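Local coordinates for protein putative cytochrome P450 120 (Synechocystis sp., PDB 2VE3) that binds heme and retinoic acid and, as a member of the cytochrome P450 family, probably acts as a monooxygenase that inserts oxygen into its substrate, at residues A[10-15]-A[332-337]; A[414-419]-A[434-439]. All blocks are in the same frame, centred on the assembly; numbering follows the deposited sequence.

The two contacts sit far apart in the single P450 chain, their centres about 47 Å from each other and their nearest atoms about 32 Å apart, and they follow one another in sequence. Contact 1 brings the N-terminal segment 10-15, ahead of helix 26-31, onto the two-stranded hairpin of strands 329-331 and 334-336, and so spans more than 300 residues. Contact 2 is local: 414-419 and 434-439, near the C-terminus, pair strands 412-416 and 437-442 of the three-stranded antiparallel sheet that strand 140-142 completes. They share no strand or sheet. Both lie away from the heme and retinoic acid pockets, so they join outlying parts of the fold.

Contact 1 (A[10-15]-A[332-337]); sequences SLPIPP and QGFHFP
Phe334 is the bump on which the proline-rich segment 10-15 settles, its ring fitting into the concave side formed by Pro12, Pro14 and Pro15. Pro14 lies over one face, its CA 4.0 Å from the centre of the Phe334 ring in a CH-pi contact. Phe334 CG stands anti to the carbonyl carbon, beside the backbone N (chi1 -68°), where Pro14 CG rests against it at 4.0 Å. Pro15 meets the far end, with CD 3.8 Å from Phe334 CZ, and Pro12 CG comes near Phe334 CD1; the side chains of Pro12 and Pro15 each cross that of Phe334 at about a right angle. Pro12 O sits at the ring edge, near its plane, and accepts the hydrogen bond from His335 N at 2.7 Å; the bond is nearly straight (165°), with the donor nitrogen tilted out of the Pro12 carbonyl plane. The same oxygen also takes a CA-H...O contact from Phe334. On the flanks, Pro12 CD packs 3.5 Å from Gly333 O, and Leu11 CD2 approaches that oxygen too. Ile13 CG2 fits beside His335 O and against Pro337 CG, 3.8 Å away. His335 CB packs against Leu11 O (3.5 Å), but the imidazole leads away, and NE2 is hydrogen-bonded to Asp328. Ile46 touches Phe334 and Pro14 from a neighbouring loop. The segments run nearly perpendicular, 87° apart, and 10-15 is no strand, so they cross without sheet pairing. Chemically, they are joined by apolar packing of Leu11, Ile13 and the prolines, with Phe334 contributing most, and by one backbone hydrogen bond.

Contact 2 (A[414-419]-A[434-439]); sequences WTLLPG and DNLRVK
Leu416 and Val438 face each other as a non-hydrogen-bonded antiparallel pair, with their side chains on the same face of the sheet. The CD2 branch of Leu416 does the touching: it lies 3.7 Å from Val438 CG1 and 3.6 Å from Leu436 CD2, meeting both side chains at a slant. Trp414 adds its CD1 obliquely beside the same Val438 methyl, while its NE1 is hydrogen-bonded to Cys267 O. Leu416 and Leu436 both reach helix 241-272, and Trp143 covers Val438 and Leu436, so this face turns inward. Lys439 points to the opposite face, with Thr415; just beyond the strand, Leu417 crosses it at about a right angle, its CD2 4.0 Å from Lys439 CD on the extended lysine chain. Leu417 CG lies anti to its carbonyl carbon (chi1 -60°), 3.7 Å from Arg437 O. An alanine in place of Leu417 would probably leave the lysine methylenes without this apolar neighbour and open a gap beside Arg437 O. Arg437 itself leads away to a salt bridge with Glu140. Thr415 N to Lys439 O and Lys439 N to Thr415 O, both 3.0 Å, make the hydrogen-bonded pair. A third bond, Leu417 N to Arg437 O, carries the pairing just past strand 412-416. This is the small antiparallel sheet of the P450 fold that joins two strands near the C-terminus to strand 140-142, its inner face packed on helices 241-272 and 143-159.

Contact 1 (A[10-15]-A[332-337])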
ATOM      1  N   SER A  10      17.758 -18.395 -29.013  1.00 42.84           N
ATOM      2  CA  SER A  10      17.448 -19.721 -28.457  1.00 41.53           C
ATOM      3  C   SER A  10      17.855 -19.884 -26.979  1.00 40.43           C
ATOM      4  O   SER A  10      18.741 -20.682 -26.647  1.00 40.29           O
ATOM      5  CB  SER A  10      18.140 -20.790 -29.309  1.00 41.82           C
ATOM      6  OG  SER A  10      18.540 -20.268 -30.572  1.00 42.37           O
ATOM      7  N   LEU A  11      17.188 -19.132 -26.103  1.00 38.71           N
ATOM      8  CA  LEU A  11      17.499 -19.103 -24.673  1.00 37.10           C
ATOM      9  C   LEU A  11      16.489 -19.918 -23.841  1.00 36.08           C
ATOM     10  O   LEU A  11      15.327 -20.044 -24.230  1.00 36.01           O
ATOM     11  CB  LEU A  11      17.546 -17.648 -24.187  1.00 36.86           C
ATOM     12  CG  LEU A  11      18.621 -16.719 -24.771  1.00 36.47           C
ATOM     13  CD1 LEU A  11      18.278 -15.286 -24.485  1.00 36.64           C
ATOM     14  CD2 LEU A  11      20.012 -17.037 -24.244  1.00 36.09           C
ATOM     15  N   PRO A  12      16.919 -20.467 -22.685  1.00 34.82           N
ATOM     16  CA  PRO A  12      15.971 -21.251 -21.884  1.00 33.96           C
ATOM     17  C   PRO A  12      14.987 -20.369 -21.101  1.00 32.74           C
ATOM     18  O   PRO A  12      15.258 -19.187 -20.889  1.00 32.78           O
ATOM     19  CB  PRO A  12      16.883 -21.977 -20.904  1.00 33.87           C
ATOM     20  CG  PRO A  12      18.007 -20.998 -20.687  1.00 33.89           C
ATOM     21  CD  PRO A  12      18.242 -20.387 -22.037  1.00 34.83           C
ATOM     22  N   ILE A  13      13.863 -20.947 -20.679  1.00 31.76           N
ATOM     23  CA  ILE A  13      12.952 -20.293 -19.723  1.00 31.05           C
ATOM     24  C   ILE A  13      13.378 -20.628 -18.278  1.00 30.27           C
ATOM     25  O   ILE A  13      13.985 -21.678 -18.048  1.00 29.94           O
ATOM     26  CB  ILE A  13      11.436 -20.657 -19.962  1.00 30.84           C
ATOM     27  CG1 ILE A  13      11.180 -22.154 -19.771  1.00 30.51           C
ATOM     28  CG2 ILE A  13      10.957 -20.161 -21.336  1.00 30.80           C
ATOM     29  CD1 ILE A  13       9.706 -22.559 -19.848  1.00 32.06           C
ATOM     30  N   PRO A  14      13.070 -19.731 -17.303  1.00 29.62           N
ATOM     31  CA  PRO A  14      13.496 -19.919 -15.918  1.00 29.08           C
ATOM     32  C   PRO A  14      13.104 -21.260 -15.310  1.00 29.16           C
ATOM     33  O   PRO A  14      12.151 -21.888 -15.778  1.00 29.02           O
ATOM     34  CB  PRO A  14      12.791 -18.777 -15.189  1.00 29.12           C
ATOM     35  CG  PRO A  14      12.677 -17.721 -16.214  1.00 29.03           C
ATOM     36  CD  PRO A  14      12.318 -18.471 -17.454  1.00 29.08           C
ATOM     37  N   PRO A  15      13.844 -21.708 -14.275  1.00 28.93           N
ATOM     38  CA  PRO A  15      13.439 -22.923 -13.564  1.00 29.07           C
ATOM     39  C   PRO A  15      12.222 -22.657 -12.682  1.00 29.27           C
ATOM     40  O   PRO A  15      12.012 -21.524 -12.267  1.00 29.37           O
ATOM     41  CB  PRO A  15      14.661 -23.250 -12.698  1.00 28.88           C
ATOM     42  CG  PRO A  15      15.348 -21.916 -12.486  1.00 28.77           C
ATOM     43  CD  PRO A  15      15.089 -21.122 -13.737  1.00 28.64           C
ATOM     44  N   GLN A 332      19.083 -11.616 -17.960  1.00 30.49           N
ATOM     45  CA  GLN A 332      20.116 -12.453 -17.352  1.00 30.11           C
ATOM     46  C   GLN A 332      20.093 -13.895 -17.860  1.00 29.43           C
ATOM     47  O   GLN A 332      20.066 -14.846 -17.072  1.00 29.78           O
ATOM     48  CB  GLN A 332      20.069 -12.360 -15.819  1.00 30.18           C
ATOM     49  CG  GLN A 332      20.912 -11.200 -15.289  1.00 31.27           C
ATOM     50  CD  GLN A 332      20.557 -10.753 -13.882  1.00 33.01           C
ATOM     51  OE1 GLN A 332      20.960  -9.665 -13.450  1.00 33.29           O
ATOM     52  NE2 GLN A 332      19.808 -11.580 -13.156  1.00 33.65           N
ATOM     53  N   GLY A 333      20.085 -14.040 -19.183  1.00 28.63           N
ATOM     54  CA  GLY A 333      20.186 -15.340 -19.825  1.00 28.43           C
ATOM     55  C   GLY A 333      18.917 -16.155 -20.000  1.00 28.54           C
ATOM     56  O   GLY A 333      18.975 -17.282 -20.501  1.00 28.54           O
ATOM     57  N   PHE A 334      17.772 -15.613 -19.588  1.00 28.46           N
ATOM     58  CA  PHE A 334      16.493 -16.328 -19.752  1.00 28.34           C
ATOM     59  C   PHE A 334      15.566 -15.702 -20.794  1.00 28.24           C
ATOM     60  O   PHE A 334      15.523 -14.489 -20.950  1.00 28.18           O
ATOM     61  CB  PHE A 334      15.750 -16.432 -18.418  1.00 28.28           C
ATOM     62  CG  PHE A 334      16.425 -17.315 -17.413  1.00 27.90           C
ATOM     63  CD1 PHE A 334      16.471 -18.694 -17.595  1.00 27.86           C
ATOM     64  CD2 PHE A 334      17.005 -16.767 -16.274  1.00 27.67           C
ATOM     65  CE1 PHE A 334      17.084 -19.514 -16.655  1.00 28.65           C
ATOM     66  CE2 PHE A 334      17.623 -17.570 -15.333  1.00 28.29           C
ATOM     67  CZ  PHE A 334      17.662 -18.949 -15.518  1.00 28.41           C
ATOM     68  N   HIS A 335      14.836 -16.553 -21.509  1.00 28.58           N
ATOM     69  CA  HIS A 335      13.755 -16.112 -22.381  1.00 28.27           C
ATOM     70  C   HIS A 335      12.554 -15.738 -21.504  1.00 28.10           C
ATOM     71  O   HIS A 335      12.092 -16.552 -20.709  1.00 28.16           O
ATOM     72  CB  HIS A 335      13.405 -17.238 -23.363  1.00 28.35           C
ATOM     73  CG  HIS A 335      12.296 -16.910 -24.312  1.00 28.14           C
ATOM     74  ND1 HIS A 335      11.392 -17.855 -24.745  1.00 28.70           N
ATOM     75  CD2 HIS A 335      11.946 -15.750 -24.917  1.00 28.25           C
ATOM     76  CE1 HIS A 335      10.529 -17.292 -25.573  1.00 28.16           C
ATOM     77  NE2 HIS A 335      10.839 -16.014 -25.689  1.00 26.73           N
ATOM     78  N   PHE A 336      12.117 -14.480 -21.599  1.00 27.81           N
ATOM     79  CA  PHE A 336      10.878 -14.006 -20.972  1.00 27.41           C
ATOM     80  C   PHE A 336       9.828 -13.960 -22.090  1.00 26.83           C
ATOM     81  O   PHE A 336       9.768 -12.987 -22.849  1.00 26.81           O
ATOM     82  CB  PHE A 336      11.069 -12.609 -20.340  1.00 27.24           C
ATOM     83  CG  PHE A 336      11.740 -12.619 -18.976  1.00 27.48           C
ATOM     84  CD1 PHE A 336      11.129 -12.010 -17.885  1.00 27.22           C
ATOM     85  CD2 PHE A 336      12.991 -13.216 -18.788  1.00 28.64           C
ATOM     86  CE1 PHE A 336      11.750 -11.996 -16.625  1.00 28.02           C
ATOM     87  CE2 PHE A 336      13.610 -13.217 -17.538  1.00 28.75           C
ATOM     88  CZ  PHE A 336      12.993 -12.595 -16.458  1.00 28.45           C
ATOM     89  N   PRO A 337       9.024 -15.029 -22.224  1.00 26.69           N
ATOM     90  CA  PRO A 337       8.125 -15.183 -23.381  1.00 26.78           C
ATOM     91  C   PRO A 337       6.936 -14.221 -23.424  1.00 27.32           C
ATOM     92  O   PRO A 337       6.294 -13.954 -22.405  1.00 27.20           O
ATOM     93  CB  PRO A 337       7.644 -16.631 -23.260  1.00 26.93           C
ATOM     94  CG  PRO A 337       8.593 -17.289 -22.236  1.00 26.23           C
ATOM     95  CD  PRO A 337       8.947 -16.186 -21.316  1.00 26.13           C
TER

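Contact 2 (A[414-419]-A[434-439])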
ATOM      1  N   TRP A 414       5.147   2.952  24.561  1.00 21.04           N
ATOM      2  CA  TRP A 414       4.348   1.736  24.544  1.00 20.57           C
ATOM      3  C   TRP A 414       5.168   0.461  24.651  1.00 20.77           C
ATOM      4  O   TRP A 414       6.370   0.416  24.314  1.00 20.61           O
ATOM      5  CB  TRP A 414       3.388   1.712  23.342  1.00 19.33           C
ATOM      6  CG  TRP A 414       4.037   1.630  21.981  1.00 18.29           C
ATOM      7  CD1 TRP A 414       4.145   0.514  21.196  1.00 14.59           C
ATOM      8  CD2 TRP A 414       4.640   2.702  21.237  1.00 16.23           C
ATOM      9  NE1 TRP A 414       4.767   0.820  20.022  1.00 13.35           N
ATOM     10  CE2 TRP A 414       5.099   2.153  20.022  1.00 16.12           C
ATOM     11  CE3 TRP A 414       4.837   4.071  21.480  1.00 18.11           C
ATOM     12  CZ2 TRP A 414       5.742   2.925  19.043  1.00 16.79           C
ATOM     13  CZ3 TRP A 414       5.477   4.839  20.510  1.00 16.42           C
ATOM     14  CH2 TRP A 414       5.922   4.262  19.307  1.00 17.48           C
ATOM     15  N   THR A 415       4.497  -0.571  25.141  1.00 21.08           N
ATOM     16  CA  THR A 415       5.093  -1.866  25.355  1.00 21.57           C
ATOM     17  C   THR A 415       4.316  -2.911  24.590  1.00 21.77           C
ATOM     18  O   THR A 415       3.090  -2.996  24.704  1.00 21.17           O
ATOM     19  CB  THR A 415       5.078  -2.239  26.862  1.00 21.79           C
ATOM     20  OG1 THR A 415       5.534  -1.125  27.633  1.00 23.88           O
ATOM     21  CG2 THR A 415       5.966  -3.430  27.151  1.00 21.31           C
ATOM     22  N   LEU A 416       5.052  -3.708  23.825  1.00 22.60           N
ATOM     23  CA  LEU A 416       4.519  -4.886  23.162  1.00 23.83           C
ATOM     24  C   LEU A 416       4.448  -6.041  24.156  1.00 24.64           C
ATOM     25  O   LEU A 416       5.474  -6.585  24.553  1.00 24.96           O
ATOM     26  CB  LEU A 416       5.404  -5.279  21.969  1.00 23.86           C
ATOM     27  CG  LEU A 416       5.754  -4.236  20.884  1.00 24.12           C
ATOM     28  CD1 LEU A 416       6.607  -4.878  19.819  1.00 24.31           C
ATOM     29  CD2 LEU A 416       4.527  -3.641  20.234  1.00 23.92           C
ATOM     30  N   LEU A 417       3.235  -6.426  24.536  1.00 25.35           N
ATOM     31  CA  LEU A 417       3.030  -7.439  25.576  1.00 25.62           C
ATOM     32  C   LEU A 417       3.778  -8.743  25.325  1.00 25.84           C
ATOM     33  O   LEU A 417       3.883  -9.201  24.176  1.00 25.26           O
ATOM     34  CB  LEU A 417       1.534  -7.688  25.825  1.00 26.04           C
ATOM     35  CG  LEU A 417       0.750  -6.450  26.280  1.00 26.16           C
ATOM     36  CD1 LEU A 417      -0.642  -6.833  26.735  1.00 25.34           C
ATOM     37  CD2 LEU A 417       1.493  -5.696  27.389  1.00 25.31           C
ATOM     38  N   PRO A 418       4.363  -9.312  26.395  1.00 26.24           N
ATOM     39  CA  PRO A 418       5.097 -10.569  26.291  1.00 26.64           C
ATOM     40  C   PRO A 418       4.180 -11.725  25.929  1.00 26.85           C
ATOM     41  O   PRO A 418       2.963 -11.665  26.178  1.00 26.88           O
ATOM     42  CB  PRO A 418       5.700 -10.748  27.690  1.00 26.74           C
ATOM     43  CG  PRO A 418       5.730  -9.360  28.270  1.00 26.73           C
ATOM     44  CD  PRO A 418       4.442  -8.757  27.755  1.00 26.61           C
ATOM     45  N   GLY A 419       4.765 -12.744  25.304  1.00 26.83           N
ATOM     46  CA  GLY A 419       4.010 -13.893  24.835  1.00 27.26           C
ATOM     47  C   GLY A 419       2.870 -13.506  23.911  1.00 27.14           C
ATOM     48  O   GLY A 419       1.706 -13.669  24.269  1.00 28.56           O
ATOM     49  N   ASP A 434      -0.872 -12.059  16.027  1.00 22.77           N
ATOM     50  CA  ASP A 434      -1.666 -11.778  17.228  1.00 22.95           C
ATOM     51  C   ASP A 434      -2.158 -10.347  17.386  1.00 22.60           C
ATOM     52  O   ASP A 434      -2.440  -9.913  18.503  1.00 22.59           O
ATOM     53  CB  ASP A 434      -0.941 -12.231  18.510  1.00 23.73           C
ATOM     54  CG  ASP A 434      -1.000 -13.741  18.708  1.00 25.19           C
ATOM     55  OD1 ASP A 434      -1.694 -14.423  17.925  1.00 27.00           O
ATOM     56  OD2 ASP A 434      -0.337 -14.251  19.634  1.00 25.98           O
ATOM     57  N   ASN A 435      -2.273  -9.631  16.265  1.00 22.22           N
ATOM     58  CA  ASN A 435      -2.915  -8.303  16.190  1.00 21.98           C
ATOM     59  C   ASN A 435      -2.336  -7.179  17.059  1.00 21.80           C
ATOM     60  O   ASN A 435      -3.028  -6.207  17.356  1.00 21.38           O
ATOM     61  CB  ASN A 435      -4.424  -8.391  16.414  1.00 21.98           C
ATOM     62  CG  ASN A 435      -5.109  -9.336  15.445  1.00 22.90           C
ATOM     63  OD1 ASN A 435      -5.186  -9.071  14.247  1.00 22.87           O
ATOM     64  ND2 ASN A 435      -5.616 -10.445  15.968  1.00 24.25           N
ATOM     65  N   LEU A 436      -1.076  -7.332  17.460  1.00 22.20           N
ATOM     66  CA  LEU A 436      -0.295  -6.275  18.112  1.00 22.49           C
ATOM     67  C   LEU A 436      -0.869  -5.831  19.446  1.00 23.17           C
ATOM     68  O   LEU A 436      -1.490  -4.764  19.554  1.00 23.13           O
ATOM     69  CB  LEU A 436      -0.123  -5.069  17.186  1.00 22.30           C
ATOM     70  CG  LEU A 436       1.260  -4.555  16.773  1.00 21.81           C
ATOM     71  CD1 LEU A 436       1.193  -3.047  16.597  1.00 22.44           C
ATOM     72  CD2 LEU A 436       2.422  -4.981  17.678  1.00 22.14           C
ATOM     73  N   ARG A 437      -0.641  -6.644  20.473  1.00 24.08           N
ATOM     74  CA  ARG A 437      -1.140  -6.344  21.805  1.00 25.12           C
ATOM     75  C   ARG A 437      -0.149  -5.431  22.501  1.00 24.79           C
ATOM     76  O   ARG A 437       1.030  -5.762  22.616  1.00 24.56           O
ATOM     77  CB  ARG A 437      -1.342  -7.629  22.606  1.00 25.41           C
ATOM     78  CG  ARG A 437      -2.288  -8.610  21.938  1.00 26.52           C
ATOM     79  CD  ARG A 437      -2.492  -9.881  22.765  1.00 27.42           C
ATOM     80  NE  ARG A 437      -3.621 -10.642  22.226  1.00 33.52           N
ATOM     81  CZ  ARG A 437      -4.900 -10.367  22.485  1.00 35.77           C
ATOM     82  NH1 ARG A 437      -5.216  -9.361  23.293  1.00 37.38           N
ATOM     83  NH2 ARG A 437      -5.866 -11.101  21.938  1.00 38.42           N
ATOM     84  N   VAL A 438      -0.639  -4.281  22.952  1.00 25.36           N
ATOM     85  CA  VAL A 438       0.198  -3.229  23.553  1.00 26.00           C
ATOM     86  C   VAL A 438      -0.435  -2.641  24.814  1.00 26.77           C
ATOM     87  O   VAL A 438      -1.619  -2.835  25.064  1.00 26.85           O
ATOM     88  CB  VAL A 438       0.453  -2.066  22.555  1.00 25.69           C
ATOM     89  CG1 VAL A 438       1.190  -2.567  21.318  1.00 24.45           C
ATOM     90  CG2 VAL A 438      -0.869  -1.360  22.173  1.00 25.60           C
ATOM     91  N   LYS A 439       0.374  -1.959  25.618  1.00 27.83           N
ATOM     92  CA  LYS A 439      -0.116  -1.006  26.604  1.00 29.15           C
ATOM     93  C   LYS A 439       0.571   0.295  26.264  1.00 29.49           C
ATOM     94  O   LYS A 439       1.784   0.303  26.036  1.00 29.22           O
ATOM     95  CB  LYS A 439       0.262  -1.428  28.029  1.00 29.35           C
ATOM     96  CG  LYS A 439      -0.813  -2.246  28.736  1.00 32.30           C
ATOM     97  CD  LYS A 439      -0.233  -3.079  29.867  1.00 35.44           C
ATOM     98  CE  LYS A 439      -1.185  -4.208  30.257  1.00 36.96           C
ATOM     99  NZ  LYS A 439      -0.487  -5.189  31.126  1.00 38.60           N
TER